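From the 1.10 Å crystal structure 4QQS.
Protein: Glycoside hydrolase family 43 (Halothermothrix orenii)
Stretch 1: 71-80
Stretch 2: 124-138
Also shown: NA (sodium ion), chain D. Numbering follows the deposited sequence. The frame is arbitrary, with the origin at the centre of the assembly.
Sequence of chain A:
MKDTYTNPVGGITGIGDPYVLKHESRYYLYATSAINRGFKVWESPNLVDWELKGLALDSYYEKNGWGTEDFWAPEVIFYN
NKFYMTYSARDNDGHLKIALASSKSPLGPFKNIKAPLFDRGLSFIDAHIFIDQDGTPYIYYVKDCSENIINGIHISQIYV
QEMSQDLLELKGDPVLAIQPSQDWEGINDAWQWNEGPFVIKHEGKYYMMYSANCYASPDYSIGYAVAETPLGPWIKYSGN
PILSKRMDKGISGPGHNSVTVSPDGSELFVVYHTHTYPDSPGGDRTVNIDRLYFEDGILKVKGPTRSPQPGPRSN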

# COMPACT_ATOMS: atom_id res chain seq x y z
N PHE A 71 14.21 1.64 -2.48
CA PHE A 71 13.17 0.97 -3.26
C PHE A 71 12.03 0.60 -2.33
O PHE A 71 12.18 -0.28 -1.47
CB PHE A 71 13.74 -0.28 -3.95
CG PHE A 71 14.61 0.03 -5.13
CD1 PHE A 71 15.96 0.36 -4.97
CD2 PHE A 71 14.10 0.02 -6.42
CE1 PHE A 71 16.74 0.67 -6.06
CE2 PHE A 71 14.89 0.33 -7.51
CZ PHE A 71 16.20 0.65 -7.32
N TRP A 72 10.89 1.30 -2.47
CA TRP A 72 9.77 1.16 -1.54
C TRP A 72 8.45 0.88 -2.23
O TRP A 72 8.16 1.40 -3.32
CB TRP A 72 9.57 2.43 -0.69
CG TRP A 72 10.72 2.89 0.12
CD1 TRP A 72 11.81 2.16 0.51
CD2 TRP A 72 10.92 4.21 0.62
NE1 TRP A 72 12.68 2.97 1.22
CE2 TRP A 72 12.15 4.24 1.29
CE3 TRP A 72 10.17 5.39 0.55
CZ2 TRP A 72 12.65 5.39 1.90
CZ3 TRP A 72 10.67 6.53 1.15
CH2 TRP A 72 11.90 6.52 1.81
N ALA A 73 7.63 0.12 -1.51
CA ALA A 73 6.17 0.04 -1.65
C ALA A 73 5.69 -0.27 -3.07
O ALA A 73 5.01 0.55 -3.71
CB ALA A 73 5.50 1.29 -1.08
N PRO A 74 5.99 -1.48 -3.54
CA PRO A 74 5.56 -1.91 -4.86
C PRO A 74 4.09 -2.30 -4.86
O PRO A 74 3.60 -2.86 -3.87
CB PRO A 74 6.42 -3.15 -5.10
CG PRO A 74 6.57 -3.74 -3.74
CD PRO A 74 6.70 -2.54 -2.81
N GLU A 75 3.40 -2.03 -5.95
CA GLU A 75 2.02 -2.50 -6.12
C GLU A 75 1.87 -3.01 -7.54
O GLU A 75 2.45 -2.44 -8.46
CB GLU A 75 1.02 -1.40 -5.87
CG GLU A 75 1.04 -0.84 -4.49
CD GLU A 75 -0.31 -0.17 -4.14
OE1 GLU A 75 -1.25 -0.22 -4.95
OE2 GLU A 75 -0.43 0.42 -3.06
N VAL A 76 1.10 -4.08 -7.69
CA VAL A 76 0.95 -4.75 -8.97
C VAL A 76 -0.53 -4.95 -9.32
O VAL A 76 -1.28 -5.50 -8.53
CB VAL A 76 1.67 -6.11 -8.94
CG1 VAL A 76 1.50 -6.84 -10.26
CG2 VAL A 76 3.15 -5.92 -8.63
N ILE A 77 -0.91 -4.49 -10.52
CA ILE A 77 -2.25 -4.72 -11.05
C ILE A 77 -2.19 -5.58 -12.31
O ILE A 77 -1.17 -5.63 -12.97
CB ILE A 77 -3.01 -3.40 -11.36
CG1 ILE A 77 -2.32 -2.60 -12.47
CG2 ILE A 77 -3.14 -2.57 -10.09
CD1 ILE A 77 -3.10 -1.38 -12.93
N PHE A 78 -3.29 -6.26 -12.60
CA PHE A 78 -3.47 -6.96 -13.86
C PHE A 78 -4.39 -6.11 -14.72
O PHE A 78 -5.56 -5.92 -14.38
CB PHE A 78 -4.06 -8.34 -13.61
CG PHE A 78 -4.19 -9.17 -14.85
CD1 PHE A 78 -3.07 -9.68 -15.47
CD2 PHE A 78 -5.44 -9.44 -15.39
CE1 PHE A 78 -3.20 -10.44 -16.61
CE2 PHE A 78 -5.56 -10.20 -16.53
CZ PHE A 78 -4.43 -10.70 -17.13
N TYR A 79 -3.85 -5.57 -15.82
CA TYR A 79 -4.52 -4.54 -16.62
C TYR A 79 -4.08 -4.74 -18.04
O TYR A 79 -2.90 -4.93 -18.29
CB TYR A 79 -4.09 -3.14 -16.14
CG TYR A 79 -4.65 -1.94 -16.89
CD1 TYR A 79 -5.96 -1.51 -16.67
CD2 TYR A 79 -3.86 -1.20 -17.76
CE1 TYR A 79 -6.46 -0.39 -17.31
CE2 TYR A 79 -4.37 -0.09 -18.42
CZ TYR A 79 -5.67 0.31 -18.19
OH TYR A 79 -6.19 1.43 -18.81
N ASN A 80 -5.03 -4.72 -18.98
CA ASN A 80 -4.75 -4.96 -20.38
C ASN A 80 -3.93 -6.24 -20.57
O ASN A 80 -2.96 -6.29 -21.32
CB ASN A 80 -4.05 -3.75 -21.00
CG ASN A 80 -4.98 -2.56 -21.20
OD1 ASN A 80 -6.21 -2.68 -21.13
ND2 ASN A 80 -4.40 -1.40 -21.47
N PHE A 124 8.10 11.69 -4.31
CA PHE A 124 6.80 11.04 -4.40
C PHE A 124 6.98 9.55 -4.16
O PHE A 124 7.93 8.95 -4.66
CB PHE A 124 6.18 11.26 -5.79
CG PHE A 124 6.00 12.70 -6.12
CD1 PHE A 124 4.86 13.37 -5.74
CD2 PHE A 124 6.98 13.41 -6.79
CE1 PHE A 124 4.70 14.71 -6.01
CE2 PHE A 124 6.82 14.76 -7.08
CZ PHE A 124 5.68 15.40 -6.70
N ILE A 125 6.04 8.98 -3.41
CA ILE A 125 6.07 7.56 -3.06
C ILE A 125 4.65 7.00 -2.98
O ILE A 125 3.66 7.72 -3.13
CB ILE A 125 6.78 7.31 -1.69
CG1 ILE A 125 5.95 7.84 -0.51
CG2 ILE A 125 8.19 7.91 -1.68
CD1 ILE A 125 6.46 7.38 0.84
N ASP A 126 4.56 5.69 -2.76
CA ASP A 126 3.30 5.05 -2.40
C ASP A 126 2.23 5.15 -3.49
O ASP A 126 1.04 5.23 -3.20
CB ASP A 126 2.74 5.56 -1.07
CG ASP A 126 3.45 4.99 0.15
OD1 ASP A 126 4.33 4.14 -0.00
OD2 ASP A 126 3.10 5.42 1.27
N ALA A 127 2.64 5.05 -4.75
CA ALA A 127 1.67 4.99 -5.83
C ALA A 127 0.73 3.80 -5.68
O ALA A 127 1.12 2.70 -5.29
CB ALA A 127 2.36 4.91 -7.16
N HIS A 128 -0.52 4.05 -6.04
CA HIS A 128 -1.58 3.06 -6.02
C HIS A 128 -2.48 3.34 -7.21
O HIS A 128 -3.06 4.41 -7.30
CB HIS A 128 -2.37 3.17 -4.72
CG HIS A 128 -3.61 2.34 -4.71
ND1 HIS A 128 -3.58 0.97 -4.61
CD2 HIS A 128 -4.92 2.68 -4.84
CE1 HIS A 128 -4.82 0.51 -4.68
NE2 HIS A 128 -5.65 1.52 -4.81
N ILE A 129 -2.58 2.39 -8.13
CA ILE A 129 -3.44 2.55 -9.29
C ILE A 129 -4.75 1.80 -9.04
O ILE A 129 -4.74 0.60 -8.77
CB ILE A 129 -2.77 2.08 -10.61
CG1 ILE A 129 -1.53 2.92 -10.90
CG2 ILE A 129 -3.76 2.17 -11.77
CD1 ILE A 129 -0.70 2.45 -12.10
N PHE A 130 -5.84 2.54 -9.12
CA PHE A 130 -7.21 2.04 -8.99
C PHE A 130 -7.88 2.09 -10.35
O PHE A 130 -7.94 3.14 -10.97
CB PHE A 130 -7.97 2.94 -8.00
CG PHE A 130 -9.46 2.69 -7.97
CD1 PHE A 130 -9.98 1.53 -7.44
CD2 PHE A 130 -10.32 3.63 -8.49
CE1 PHE A 130 -11.36 1.32 -7.43
CE2 PHE A 130 -11.67 3.42 -8.48
CZ PHE A 130 -12.20 2.27 -7.95
N ILE A 131 -8.37 0.94 -10.80
CA ILE A 131 -9.12 0.86 -12.04
C ILE A 131 -10.61 0.80 -11.68
O ILE A 131 -11.06 -0.16 -11.05
CB ILE A 131 -8.71 -0.37 -12.90
CG1 ILE A 131 -7.19 -0.43 -13.11
CG2 ILE A 131 -9.45 -0.35 -14.23
CD1 ILE A 131 -6.60 0.78 -13.76
N ASP A 132 -11.37 1.82 -12.05
CA ASP A 132 -12.79 1.86 -11.70
C ASP A 132 -13.58 0.86 -12.54
O ASP A 132 -13.08 0.29 -13.51
CB ASP A 132 -13.32 3.29 -11.87
CG ASP A 132 -14.53 3.60 -11.00
OD1 ASP A 132 -15.09 2.69 -10.34
OD2 ASP A 132 -14.92 4.78 -11.00
N GLN A 133 -14.84 0.66 -12.17
CA GLN A 133 -15.69 -0.30 -12.85
C GLN A 133 -15.83 0.02 -14.34
O GLN A 133 -15.95 -0.89 -15.16
CB GLN A 133 -17.06 -0.34 -12.19
CG GLN A 133 -17.06 -1.03 -10.84
CD GLN A 133 -18.43 -1.02 -10.20
OE1 GLN A 133 -19.13 -0.00 -10.22
NE2 GLN A 133 -18.84 -2.16 -9.64
N ASP A 134 -15.80 1.31 -14.68
CA ASP A 134 -15.90 1.73 -16.08
C ASP A 134 -14.57 1.65 -16.82
O ASP A 134 -14.52 1.99 -17.98
CB ASP A 134 -16.51 3.15 -16.18
CG ASP A 134 -15.58 4.25 -15.68
OD1 ASP A 134 -14.48 3.97 -15.16
OD2 ASP A 134 -15.98 5.44 -15.79
N GLY A 135 -13.52 1.18 -16.15
CA GLY A 135 -12.22 1.00 -16.76
C GLY A 135 -11.28 2.19 -16.69
O GLY A 135 -10.15 2.10 -17.17
N THR A 136 -11.72 3.30 -16.10
CA THR A 136 -10.86 4.48 -15.99
C THR A 136 -9.82 4.27 -14.89
O THR A 136 -10.17 3.91 -13.76
CB THR A 136 -11.68 5.74 -15.66
OG1 THR A 136 -12.73 5.92 -16.62
CG2 THR A 136 -10.79 6.98 -15.64
N PRO A 137 -8.53 4.51 -15.21
CA PRO A 137 -7.48 4.41 -14.20
C PRO A 137 -7.27 5.72 -13.45
O PRO A 137 -7.33 6.81 -14.02
CB PRO A 137 -6.24 4.08 -15.03
CG PRO A 137 -6.52 4.63 -16.39
CD PRO A 137 -7.99 4.73 -16.56
N TYR A 138 -7.01 5.58 -12.15
CA TYR A 138 -6.64 6.69 -11.30
C TYR A 138 -5.41 6.30 -10.49
O TYR A 138 -5.33 5.18 -10.02
CB TYR A 138 -7.77 7.03 -10.33
CG TYR A 138 -9.05 7.42 -11.01
CD1 TYR A 138 -9.98 6.47 -11.40
CD2 TYR A 138 -9.34 8.75 -11.28
CE1 TYR A 138 -11.15 6.82 -12.03
CE2 TYR A 138 -10.51 9.12 -11.93
CZ TYR A 138 -11.41 8.14 -12.31
OH TYR A 138 -12.59 8.47 -12.94
NA NA D . 0.47 0.83 -1.22
O HOH W 1 6.58 3.73 -3.31
O HOH W 2 3.57 1.72 -5.85
O HOH W 3 2.22 1.58 -2.41
O HOH W 4 -1.90 -0.43 -7.48
O HOH W 5 -0.03 3.13 -1.51
O HOH W 6 -1.19 0.80 0.78
O HOH W 7 0.89 -1.29 -1.10

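Neighbouring β-strands need not be joined by a direct backbone hydrogen-bond ladder; where they stand too far apart for one, water, side chains and metal ions can bridge the gap. Strands 72-79 and 124-131 of this family 43 glycoside hydrolase illustrate the principle. They run in nearly the same direction, at an angle of 21°, with a closest axial approach of 6.7 Å, and no backbone-to-backbone hydrogen bond links them. The two stretches together nevertheless bury 508 Å² between them.

Along the second strand, the first residue to make contact is I125. Its CB points toward the partner strand, and CG2 lies 3.9 Å from CE3 of W72, an oblique approach to the indole. A branched aliphatic chain suits this buried position because it offers a methyl group to the aromatic system without bringing an unpaired polar atom.

At D126 the chain adopts positive phi and psi (63/37), as does A73 opposite it in the register (53/67), where the CA atoms are 5.8 Å apart. The CB of D126 points away, yet the carboxylate comes nearer, placing OD1 3.3 Å from CB of A73; the alanine methyl packs directly against that oxygen, and A73 is buried here. The backbones are joined here by water 1, which donates to W72 O (2.8 Å) and accepts from D126 N (2.9 Å).

A127 contributes chiefly through its carbonyl. Water 2 donates to both A73 O (2.8 Å) and A127 O (2.7 Å), and water 3 spans the same two oxygens at longer range, 3.2 Å to A73 O and 3.3 Å to A127 O. Two acceptors cannot bond to each other directly, so a donor between them resolves the mismatch.

H128 supplies the one direct hydrogen bond across the pair: ND1 donates to OE1 of E75 at 2.6 Å, with an angle of 155°. The t rotamer of the histidine and the extended chi2 of the glutamate bring the carboxylate oxygen to the imidazole edge, near the ring plane. E75 then divides its oxygens, since OE2 binds the sodium ion at 2.1 Å. Water 3 is also a sodium ligand, at 2.2 Å from NA, so the ion is tied to both strands.

At I129, water 4 again replaces a direct bond, donating to E75 OE1 (2.6 Å) and accepting from I129 N (3.0 Å). Beyond this point the contact becomes apolar: CG2 of I129 meets CD1 of I77 at 3.8 Å. F130 points away, and its backbone instead pairs with Y138. I131 turns toward the first strand again, its CD1 lying 4.2 Å from I77 CD1 and 3.7 Å from Y79 CE1.

The type I turn from D132 to G135 then reverses the chain. G135, at phi 90°, has a conformation in which a CB would jam against the preceding carbonyl oxygen, so glycine fits. P137 closes the contact, its CG 4.0 Å from Y79 OH.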